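Local coordinates for ATP-dependent RNA helicase HrpB (Escherichia coli, PDB 6EUD), which hydrolyses ATP to ADP and phosphate, and is a DEAH/RHA-type bacterial helicase with RNA helicase and single-stranded RNA binding activity, at residues S241-C246 against R269-A274; A424-S429 against A437-I442; S625-T630 against K682-Y687; A731-E736 against P760-L765. One frame throughout, in Å; residues are numbered along the deposited sequence.

Contact 1: S241-C246 against R269-A274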
# COMPACT_ATOMS: atom_id res chain seq x y z
N SER A 241 6.65 45.04 16.08
CA SER A 241 5.72 45.81 15.26
C SER A 241 6.14 45.82 13.79
O SER A 241 5.32 46.09 12.91
CB SER A 241 5.60 47.26 15.79
OG SER A 241 6.88 47.86 15.92
N ASP A 242 7.41 45.50 13.55
CA ASP A 242 7.96 45.50 12.20
C ASP A 242 7.70 44.17 11.47
O ASP A 242 7.95 44.05 10.26
CB ASP A 242 9.46 45.80 12.24
CG ASP A 242 10.23 44.78 13.04
OD1 ASP A 242 9.63 44.15 13.93
OD2 ASP A 242 11.44 44.62 12.78
N VAL A 243 7.20 43.17 12.19
CA VAL A 243 7.02 41.85 11.58
C VAL A 243 5.63 41.69 11.00
O VAL A 243 4.63 41.76 11.71
CB VAL A 243 7.28 40.71 12.58
CG1 VAL A 243 7.06 39.38 11.91
CG2 VAL A 243 8.69 40.79 13.12
N LEU A 244 5.60 41.46 9.70
CA LEU A 244 4.38 41.21 8.95
C LEU A 244 4.14 39.71 8.74
O LEU A 244 4.96 39.02 8.13
CB LEU A 244 4.46 41.94 7.61
CG LEU A 244 3.31 41.85 6.62
CD1 LEU A 244 2.06 42.39 7.28
CD2 LEU A 244 3.67 42.66 5.40
N LEU A 245 3.02 39.21 9.26
CA LEU A 245 2.67 37.81 9.12
C LEU A 245 1.90 37.53 7.84
O LEU A 245 0.87 38.15 7.57
CB LEU A 245 1.85 37.34 10.32
CG LEU A 245 2.60 37.35 11.65
CD1 LEU A 245 1.76 36.70 12.75
CD2 LEU A 245 3.95 36.64 11.51
N CYS A 246 2.39 36.55 7.08
CA CYS A 246 1.83 36.23 5.77
C CYS A 246 1.60 34.76 5.58
O CYS A 246 2.49 34.05 5.13
CB CYS A 246 2.77 36.71 4.66
SG CYS A 246 3.30 38.40 4.83
N ARG A 269 9.93 43.30 7.90
CA ARG A 269 10.33 41.95 7.56
C ARG A 269 9.09 41.08 7.60
O ARG A 269 8.15 41.40 8.31
CB ARG A 269 11.39 41.43 8.54
CG ARG A 269 10.92 41.37 9.99
CD ARG A 269 12.07 41.32 10.98
NE ARG A 269 12.98 40.21 10.71
CZ ARG A 269 13.78 39.69 11.63
NH1 ARG A 269 13.77 40.17 12.86
NH2 ARG A 269 14.59 38.68 11.31
N LYS A 270 9.08 39.98 6.86
CA LYS A 270 7.91 39.11 6.84
C LYS A 270 8.20 37.69 7.32
O LYS A 270 9.29 37.15 7.11
CB LYS A 270 7.29 39.06 5.44
CG LYS A 270 8.19 38.38 4.42
CD LYS A 270 7.57 38.34 3.02
CE LYS A 270 8.52 37.60 2.08
NZ LYS A 270 8.04 37.51 0.70
N VAL A 271 7.20 37.09 7.97
CA VAL A 271 7.19 35.67 8.23
C VAL A 271 6.17 35.02 7.32
O VAL A 271 4.98 35.31 7.42
CB VAL A 271 6.85 35.35 9.69
CG1 VAL A 271 6.76 33.83 9.89
CG2 VAL A 271 7.89 35.97 10.63
N VAL A 272 6.63 34.15 6.43
CA VAL A 272 5.72 33.45 5.55
C VAL A 272 5.47 32.08 6.13
O VAL A 272 6.40 31.29 6.33
CB VAL A 272 6.28 33.35 4.12
CG1 VAL A 272 5.33 32.58 3.25
CG2 VAL A 272 6.48 34.72 3.54
N LEU A 273 4.21 31.80 6.43
CA LEU A 273 3.80 30.52 6.98
C LEU A 273 3.21 29.70 5.83
O LEU A 273 2.17 30.05 5.28
CB LEU A 273 2.80 30.71 8.12
CG LEU A 273 3.12 31.67 9.29
CD1 LEU A 273 2.67 33.11 9.00
CD2 LEU A 273 2.51 31.16 10.61
N ALA A 274 3.88 28.62 5.46
CA ALA A 274 3.50 27.89 4.26
C ALA A 274 3.52 26.39 4.50
O ALA A 274 4.15 25.90 5.45
CB ALA A 274 4.43 28.25 3.10
O HOH W 1 12.02 42.20 14.23
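Asp242 and Arg269 run side by side and point the same way, their carboxylate and guanidinium planes turned 62° apart. Water 1 sits in the guanidinium plane at its edge, accepting from Arg269 NH1 at 3.0 Å and donating to Asp242 OD2 at 2.9 Å. The two charges meet through this water, since OD2 and NH1 are 5.0 Å apart. Beyond it, the Arg269 guanidinium donates to the backbone oxygens of Leu211, Glu214 and Gly216. An alanine in place of Arg269 would probably leave these oxygens and water 1 without this donor and open a gap beside Val243 CG2, which now packs on Arg269 CG at 3.9 Å. On the same face of the sheet, Val271 CG2 meets Val243 CG1 at 3.7 Å, and Leu245 lies alongside Val271, pointing the same way, its CD2 3.7 Å from Val271 CB. Leu244, Lys270, Cys246 and Val272 occupy the other face. The backbones are joined by five hydrogen bonds, the straightest running from Leu244 N to Arg269 O at 2.9 Å with an N-H...O angle of 178°. Helix 225-236 packs on Leu245 and Leu273, helix 256-261 on Cys246 and Val272. Two parallel neighbouring strands linked through helix 256-261 make a beta-alpha-beta crossover, the building unit of the RecA-like C-terminal domain of superfamily 2 helicases.

Contact 2: A424-S429 against A437-I442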
# COMPACT_ATOMS: atom_id res chain seq x y z
N ALA A 424 -17.12 3.84 -10.63
CA ALA A 424 -17.34 3.30 -11.97
C ALA A 424 -18.20 2.04 -11.91
O ALA A 424 -19.08 1.86 -12.74
CB ALA A 424 -16.01 2.99 -12.65
N ALA A 425 -17.91 1.18 -10.93
CA ALA A 425 -18.66 -0.04 -10.69
C ALA A 425 -20.13 0.27 -10.43
O ALA A 425 -21.04 -0.38 -10.97
CB ALA A 425 -18.06 -0.81 -9.51
N MET A 426 -20.37 1.29 -9.61
CA MET A 426 -21.72 1.72 -9.30
C MET A 426 -22.47 2.13 -10.58
O MET A 426 -23.59 1.69 -10.82
CB MET A 426 -21.69 2.86 -8.29
CG MET A 426 -23.05 3.31 -7.77
SD MET A 426 -22.79 4.56 -6.48
CE MET A 426 -21.87 5.78 -7.43
N LEU A 427 -21.84 2.96 -11.39
CA LEU A 427 -22.45 3.45 -12.61
C LEU A 427 -22.82 2.32 -13.57
O LEU A 427 -23.94 2.29 -14.09
CB LEU A 427 -21.50 4.44 -13.30
CG LEU A 427 -21.53 5.82 -12.65
CD1 LEU A 427 -20.29 6.62 -13.02
CD2 LEU A 427 -22.81 6.56 -13.05
N VAL A 428 -21.88 1.40 -13.77
CA VAL A 428 -22.02 0.29 -14.71
C VAL A 428 -23.05 -0.74 -14.20
O VAL A 428 -23.63 -1.47 -14.97
CB VAL A 428 -20.61 -0.37 -14.97
CG1 VAL A 428 -20.70 -1.65 -15.74
CG2 VAL A 428 -19.72 0.58 -15.75
N SER A 429 -23.29 -0.76 -12.90
CA SER A 429 -24.27 -1.70 -12.33
C SER A 429 -25.73 -1.18 -12.45
O SER A 429 -26.68 -1.92 -12.19
CB SER A 429 -23.94 -2.00 -10.86
OG SER A 429 -24.26 -0.91 -10.01
N ALA A 437 -28.83 7.75 -13.93
CA ALA A 437 -28.81 9.15 -13.50
C ALA A 437 -28.61 9.27 -11.98
O ALA A 437 -27.92 10.16 -11.50
CB ALA A 437 -30.09 9.86 -13.92
N THR A 438 -29.21 8.34 -11.24
CA THR A 438 -29.02 8.31 -9.79
C THR A 438 -27.55 8.04 -9.44
O THR A 438 -26.95 8.75 -8.63
CB THR A 438 -29.92 7.25 -9.14
OG1 THR A 438 -31.29 7.48 -9.51
CG2 THR A 438 -29.79 7.30 -7.62
N ALA A 439 -26.98 7.01 -10.06
CA ALA A 439 -25.57 6.67 -9.85
C ALA A 439 -24.63 7.83 -10.20
O ALA A 439 -23.65 8.06 -9.50
CB ALA A 439 -25.19 5.41 -10.68
N ALA A 440 -24.94 8.58 -11.25
CA ALA A 440 -24.05 9.63 -11.74
C ALA A 440 -23.98 10.79 -10.76
O ALA A 440 -22.90 11.38 -10.53
CB ALA A 440 -24.51 10.13 -13.12
N LYS A 441 -25.13 11.13 -10.19
CA LYS A 441 -25.20 12.18 -9.20
C LYS A 441 -24.47 11.76 -7.92
O LYS A 441 -23.66 12.53 -7.37
CB LYS A 441 -26.65 12.53 -8.88
CG LYS A 441 -26.77 13.55 -7.76
CD LYS A 441 -27.77 14.63 -8.07
CE LYS A 441 -27.54 15.79 -7.14
NZ LYS A 441 -28.54 16.87 -7.36
N ILE A 442 -24.74 10.54 -7.45
CA ILE A 442 -24.03 10.03 -6.28
C ILE A 442 -22.53 10.11 -6.49
O ILE A 442 -21.78 10.51 -5.59
CB ILE A 442 -24.42 8.57 -5.96
CG1 ILE A 442 -25.87 8.51 -5.46
CG2 ILE A 442 -23.46 7.98 -4.93
CD1 ILE A 442 -26.08 9.15 -4.08
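Met426 and Ile442 cross at about a right angle, and the thioether does the touching. The Met426 chain leaves its helix extended, with CG anti to the backbone N (chi1 -174°), and turns at the last torsion (chi3 58°), which brings CE to 3.7 Å from Ile442 CG2. The sulphur is also against this branch, SD lying 3.8 Å from Ile442 CG2. The same methyl reaches the backbone, with CE 3.6 Å from Ala439 O. An alanine at Met426 would probably leave Ile442 CG2 and the Ala439 carbonyl without this cover and open a gap between the helices. Consecutive helices 421-429 and 433-447 form an antiparallel helical hairpin here, their local axes 8.6 Å apart at 166°, probably within the helical bundle that follows the winged helix in DEAH/RHA enzymes. The small side chain of Ala439, pointing at the opposite helix, permits the close approach. Leu427 comes in next to Met426 and sets one branch against the backbone of the second helix: CD2 is 3.6 Å from Ala439 CB and 3.4 Å from Ala440 N, with Ala440 CB a little farther away at 4.0 Å. Helix 491-498 packs against Met426 and Ile442 through Leu494 and Ile491, while Leu475 and Leu476 of helix 466-479 touch Leu427 and Ala440. Within the first segment, Ser429 OG donates to Met426 O at 2.8 Å.

Contact 3: S625-T630 against K682-Y687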
# COMPACT_ATOMS: atom_id res chain seq x y z
N SER A 625 -6.78 -28.96 18.63
CA SER A 625 -6.79 -29.82 19.79
C SER A 625 -7.99 -30.77 19.91
O SER A 625 -7.91 -31.76 20.63
CB SER A 625 -6.70 -28.94 21.04
OG SER A 625 -7.39 -29.49 22.15
N VAL A 626 -9.11 -30.47 19.24
CA VAL A 626 -10.27 -31.37 19.35
C VAL A 626 -10.13 -32.61 18.47
O VAL A 626 -10.90 -33.55 18.60
CB VAL A 626 -11.62 -30.68 18.98
CG1 VAL A 626 -12.04 -29.67 20.06
CG2 VAL A 626 -11.57 -30.05 17.59
N LEU A 627 -9.14 -32.60 17.59
CA LEU A 627 -8.83 -33.76 16.77
C LEU A 627 -7.94 -34.71 17.56
O LEU A 627 -7.41 -34.35 18.62
CB LEU A 627 -8.14 -33.33 15.48
CG LEU A 627 -9.03 -32.37 14.69
CD1 LEU A 627 -8.30 -31.86 13.48
CD2 LEU A 627 -10.33 -33.09 14.32
N ASN A 628 -7.80 -35.93 17.05
CA ASN A 628 -6.95 -36.93 17.71
C ASN A 628 -5.51 -36.90 17.22
O ASN A 628 -5.16 -37.53 16.22
CB ASN A 628 -7.51 -38.33 17.53
CG ASN A 628 -6.73 -39.35 18.32
OD1 ASN A 628 -6.12 -39.02 19.34
ND2 ASN A 628 -6.75 -40.61 17.87
N TRP A 629 -4.67 -36.17 17.95
CA TRP A 629 -3.27 -36.04 17.58
C TRP A 629 -2.41 -37.11 18.24
O TRP A 629 -1.88 -36.90 19.33
CB TRP A 629 -2.77 -34.65 17.94
CG TRP A 629 -3.34 -33.64 17.02
CD1 TRP A 629 -4.50 -32.93 17.18
CD2 TRP A 629 -2.80 -33.26 15.74
NE1 TRP A 629 -4.70 -32.12 16.09
CE2 TRP A 629 -3.68 -32.30 15.19
CE3 TRP A 629 -1.67 -33.63 15.02
CZ2 TRP A 629 -3.45 -31.70 13.94
CZ3 TRP A 629 -1.43 -33.04 13.77
CH2 TRP A 629 -2.32 -32.09 13.25
N THR A 630 -2.29 -38.27 17.58
CA THR A 630 -1.41 -39.34 18.07
C THR A 630 0.04 -38.90 17.96
O THR A 630 0.35 -37.97 17.19
CB THR A 630 -1.59 -40.64 17.26
OG1 THR A 630 -1.33 -40.38 15.88
CG2 THR A 630 -2.98 -41.19 17.41
N LYS A 682 -12.87 -37.26 17.01
CA LYS A 682 -11.67 -37.89 17.55
C LYS A 682 -11.32 -39.18 16.79
O LYS A 682 -10.25 -39.72 16.98
CB LYS A 682 -11.83 -38.21 19.04
CG LYS A 682 -11.68 -37.02 19.99
CD LYS A 682 -10.22 -36.58 20.09
CE LYS A 682 -10.01 -35.56 21.21
NZ LYS A 682 -8.61 -35.06 21.28
N SER A 683 -12.21 -39.65 15.94
CA SER A 683 -12.00 -40.89 15.18
C SER A 683 -11.28 -40.68 13.84
O SER A 683 -10.80 -41.63 13.22
CB SER A 683 -13.36 -41.57 14.93
OG SER A 683 -14.09 -41.66 16.14
N LEU A 684 -11.25 -39.43 13.38
CA LEU A 684 -10.58 -39.11 12.12
C LEU A 684 -9.11 -39.45 12.20
O LEU A 684 -8.45 -39.11 13.17
CB LEU A 684 -10.76 -37.63 11.79
CG LEU A 684 -12.20 -37.21 11.57
CD1 LEU A 684 -12.31 -35.70 11.59
CD2 LEU A 684 -12.73 -37.79 10.27
N ASP A 685 -8.61 -40.12 11.16
CA ASP A 685 -7.21 -40.53 11.08
C ASP A 685 -6.37 -39.36 10.62
O ASP A 685 -6.18 -39.14 9.41
CB ASP A 685 -7.05 -41.72 10.13
CG ASP A 685 -5.70 -42.41 10.29
OD1 ASP A 685 -4.71 -41.74 10.64
OD2 ASP A 685 -5.63 -43.62 10.05
N ILE A 686 -5.87 -38.62 11.60
CA ILE A 686 -5.17 -37.37 11.35
C ILE A 686 -3.89 -37.58 10.58
O ILE A 686 -3.54 -36.76 9.73
CB ILE A 686 -4.88 -36.63 12.69
CG1 ILE A 686 -6.21 -36.21 13.35
CG2 ILE A 686 -3.94 -35.45 12.49
CD1 ILE A 686 -7.08 -35.34 12.47
N TYR A 687 -3.20 -38.68 10.87
CA TYR A 687 -1.96 -39.06 10.19
C TYR A 687 -2.20 -39.29 8.71
O TYR A 687 -1.45 -38.83 7.88
CB TYR A 687 -1.37 -40.33 10.80
CG TYR A 687 -0.23 -40.94 9.99
CD1 TYR A 687 -0.47 -41.92 9.01
CD2 TYR A 687 1.08 -40.56 10.22
CE1 TYR A 687 0.58 -42.48 8.27
CE2 TYR A 687 2.13 -41.12 9.51
CZ TYR A 687 1.88 -42.08 8.53
OH TYR A 687 2.93 -42.62 7.82
O HOH W 2 -5.61 -39.58 14.48
O HOH W 3 -6.53 -37.12 21.72
O HOH W 4 -7.81 -41.06 15.25
O HOH W 5 -9.01 -36.88 14.61
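Ile686 fits between Leu627 and Trp629, crossing both side chains at about a right angle, and this is where the packing is dense. Its CG2 methyl stands over one face of the indole in a CH-pi contact, 3.7 Å from the centroid of the six-membered ring and 10° off the normal. The other branch ends in CD1, equally near Leu627 CB and CD1 at 3.8 Å, while Leu627 CD2 makes a looser contact with Leu684 CD1. Trp629 NE1 donates to Leu624 O, which helps fix the rotation of the ring. Both segments lead into helices: Thr630 and Asp685 are N-caps, their side chains accepting from Ala633 N of helix 631-646 and Gln688 N of helix 686-692, so the contact joins two helix starts in the C-terminal part of the protein. The polar side is hydrated. Lys682 bends at its second torsion (chi2 -72°), and NZ donates to Leu627 O at 3.0 Å from well above the carbonyl plane, as well as weakly to Ser625 O. Water 3 links Lys682 NZ to Asn628 OD1. Water 5 accepts from Asn628 N at 2.9 Å and donates to Leu684 O at 2.7 Å, bridging backbones that do not bond directly. Water 4 accepts from Asn628 ND2, and water 2, beside the packed end, accepts from Ile686 N at 3.0 Å.

Contact 4: A731-E736 against P760-L765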
# COMPACT_ATOMS: atom_id res chain seq x y z
N ALA A 731 17.73 -42.30 20.10
CA ALA A 731 18.12 -42.93 21.36
C ALA A 731 18.42 -44.40 21.11
O ALA A 731 17.52 -45.17 20.77
CB ALA A 731 17.04 -42.77 22.39
N VAL A 732 19.68 -44.78 21.27
CA VAL A 732 20.12 -46.13 20.90
C VAL A 732 21.21 -46.64 21.83
O VAL A 732 22.10 -45.88 22.22
CB VAL A 732 20.65 -46.17 19.43
CG1 VAL A 732 21.81 -45.20 19.25
CG2 VAL A 732 21.07 -47.57 19.05
N ARG A 733 21.15 -47.91 22.19
CA ARG A 733 22.23 -48.50 22.98
C ARG A 733 23.53 -48.44 22.18
O ARG A 733 23.57 -48.82 21.01
CB ARG A 733 21.90 -49.93 23.39
CG ARG A 733 20.69 -50.05 24.30
CD ARG A 733 20.33 -51.51 24.55
NE ARG A 733 19.97 -52.17 23.30
CZ ARG A 733 19.75 -53.47 23.17
NH1 ARG A 733 19.84 -54.27 24.23
NH2 ARG A 733 19.44 -53.97 21.99
N MET A 734 24.57 -47.93 22.81
CA MET A 734 25.88 -47.77 22.19
C MET A 734 26.34 -49.06 21.53
O MET A 734 26.87 -49.03 20.42
CB MET A 734 26.89 -47.32 23.24
CG MET A 734 28.29 -47.08 22.69
SD MET A 734 29.44 -46.50 23.95
CE MET A 734 29.54 -47.91 25.05
N GLN A 735 26.13 -50.18 22.20
CA GLN A 735 26.58 -51.48 21.70
C GLN A 735 26.04 -51.77 20.28
O GLN A 735 26.70 -52.47 19.49
CB GLN A 735 26.15 -52.59 22.69
CG GLN A 735 24.65 -52.81 22.75
CD GLN A 735 24.12 -53.05 24.16
OE1 GLN A 735 24.77 -52.72 25.14
NE2 GLN A 735 22.92 -53.60 24.25
N GLU A 736 24.88 -51.21 19.95
CA GLU A 736 24.25 -51.47 18.67
C GLU A 736 24.88 -50.66 17.53
O GLU A 736 24.67 -50.95 16.36
CB GLU A 736 22.75 -51.17 18.74
CG GLU A 736 21.96 -52.12 19.64
CD GLU A 736 20.52 -52.35 19.15
OE1 GLU A 736 19.61 -51.54 19.48
OE2 GLU A 736 20.31 -53.33 18.42
N PRO A 760 23.49 -50.81 28.27
CA PRO A 760 22.54 -51.93 28.23
C PRO A 760 21.27 -51.70 29.02
O PRO A 760 20.24 -52.26 28.68
CB PRO A 760 23.33 -53.06 28.88
CG PRO A 760 24.73 -52.79 28.47
CD PRO A 760 24.86 -51.29 28.51
N ALA A 761 21.37 -50.88 30.06
CA ALA A 761 20.23 -50.57 30.92
C ALA A 761 19.55 -49.27 30.46
O ALA A 761 18.75 -48.71 31.21
CB ALA A 761 20.66 -50.46 32.37
N GLN A 762 19.85 -48.81 29.23
CA GLN A 762 19.06 -47.79 28.56
C GLN A 762 19.22 -46.46 29.26
O GLN A 762 18.41 -45.55 29.12
CB GLN A 762 17.61 -48.31 28.45
CG GLN A 762 17.37 -49.10 27.16
CD GLN A 762 16.52 -48.31 26.14
OE1 GLN A 762 16.92 -48.08 24.95
NE2 GLN A 762 15.21 -48.18 26.52
N ARG A 763 20.40 -46.36 29.88
CA ARG A 763 20.96 -45.22 30.60
C ARG A 763 21.92 -44.45 29.68
O ARG A 763 22.87 -45.03 29.16
CB ARG A 763 21.70 -45.72 31.85
CG ARG A 763 22.36 -44.67 32.74
CD ARG A 763 23.11 -45.34 33.91
NE ARG A 763 24.29 -46.13 33.50
CZ ARG A 763 24.37 -47.47 33.48
NH1 ARG A 763 25.50 -48.06 33.11
NH2 ARG A 763 23.33 -48.22 33.83
N PRO A 764 21.68 -43.14 29.48
CA PRO A 764 22.43 -42.20 28.62
C PRO A 764 23.92 -42.10 28.98
O PRO A 764 24.27 -41.59 30.04
CB PRO A 764 21.73 -40.86 28.85
CG PRO A 764 20.96 -41.03 30.11
CD PRO A 764 20.56 -42.46 30.16
N LEU A 765 24.76 -42.59 28.07
CA LEU A 765 26.21 -42.55 28.21
C LEU A 765 26.82 -41.31 27.56
O LEU A 765 27.75 -40.71 28.09
CB LEU A 765 26.82 -43.81 27.59
CG LEU A 765 26.42 -45.14 28.21
CD1 LEU A 765 27.09 -46.31 27.47
CD2 LEU A 765 26.76 -45.17 29.69
O HOH W 6 16.78 -47.83 21.89
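Arg733 leans toward Pro760 and Gln762 at one end of the strands of the C-terminal mixed sheet, where strand 729-733 runs parallel to strand 751-758, and the latter forms an antiparallel hairpin with strand 764-768. The contact therefore reaches from the end of one strand to the hairpin turn across the strand that lies between them. From Arg733 CB, which points at the turn, the chain goes to CG, 4.3 Å from Gln762 OE1, and then to CD, 4.2 Å from Pro760 O; both approaches are loose. The bend at the third torsion (chi3 -61°) sets NE, and beyond it the guanidinium turns back to its own segment. Glu736 OE1 lies in the guanidinium plane at its edge, forming a salt bridge with Arg733 NH2 at 3.5 Å. Arg733 NH1 is 3.2 Å from Gln735 NE2, two donors that cannot bond, which leaves the modelled turn of this amide doubtful. The amide reaches the pyrrolidine ring, with Gln735 OE1 as modelled 3.3 Å from Pro760 CG. The apolar part lies farther along, where Met734 and Leu765 cross at about a right angle and meet methyl to methyl, CE to CD1, at 3.8 Å. Val782 of helix 779-789 touches both. On the polar side, water 6 donates to Ala731 O at 3.0 Å and to Gln762 OE1 at 3.1 Å.

Followed from the N terminus, the four contacts come strictly in series: each closes before the next opens, so none nests in or crosses another. Contact 1 joins neighbouring strands of the second RecA-like domain across 22 intervening residues. Contact 2 closes a much shorter loop, with seven residues between its segments, and pairs two successive helices; its centre is 48 Å from that of contact 1. Contact 3 spans 51 residues, about half of them helical and none in a strand, and brings two helix starts together on the opposite side of the chain's centre from contact 1. Contact 4, spanning 23 residues, ties the end of strand 729-733 to the hairpin turn between strands 751-758 and 764-768.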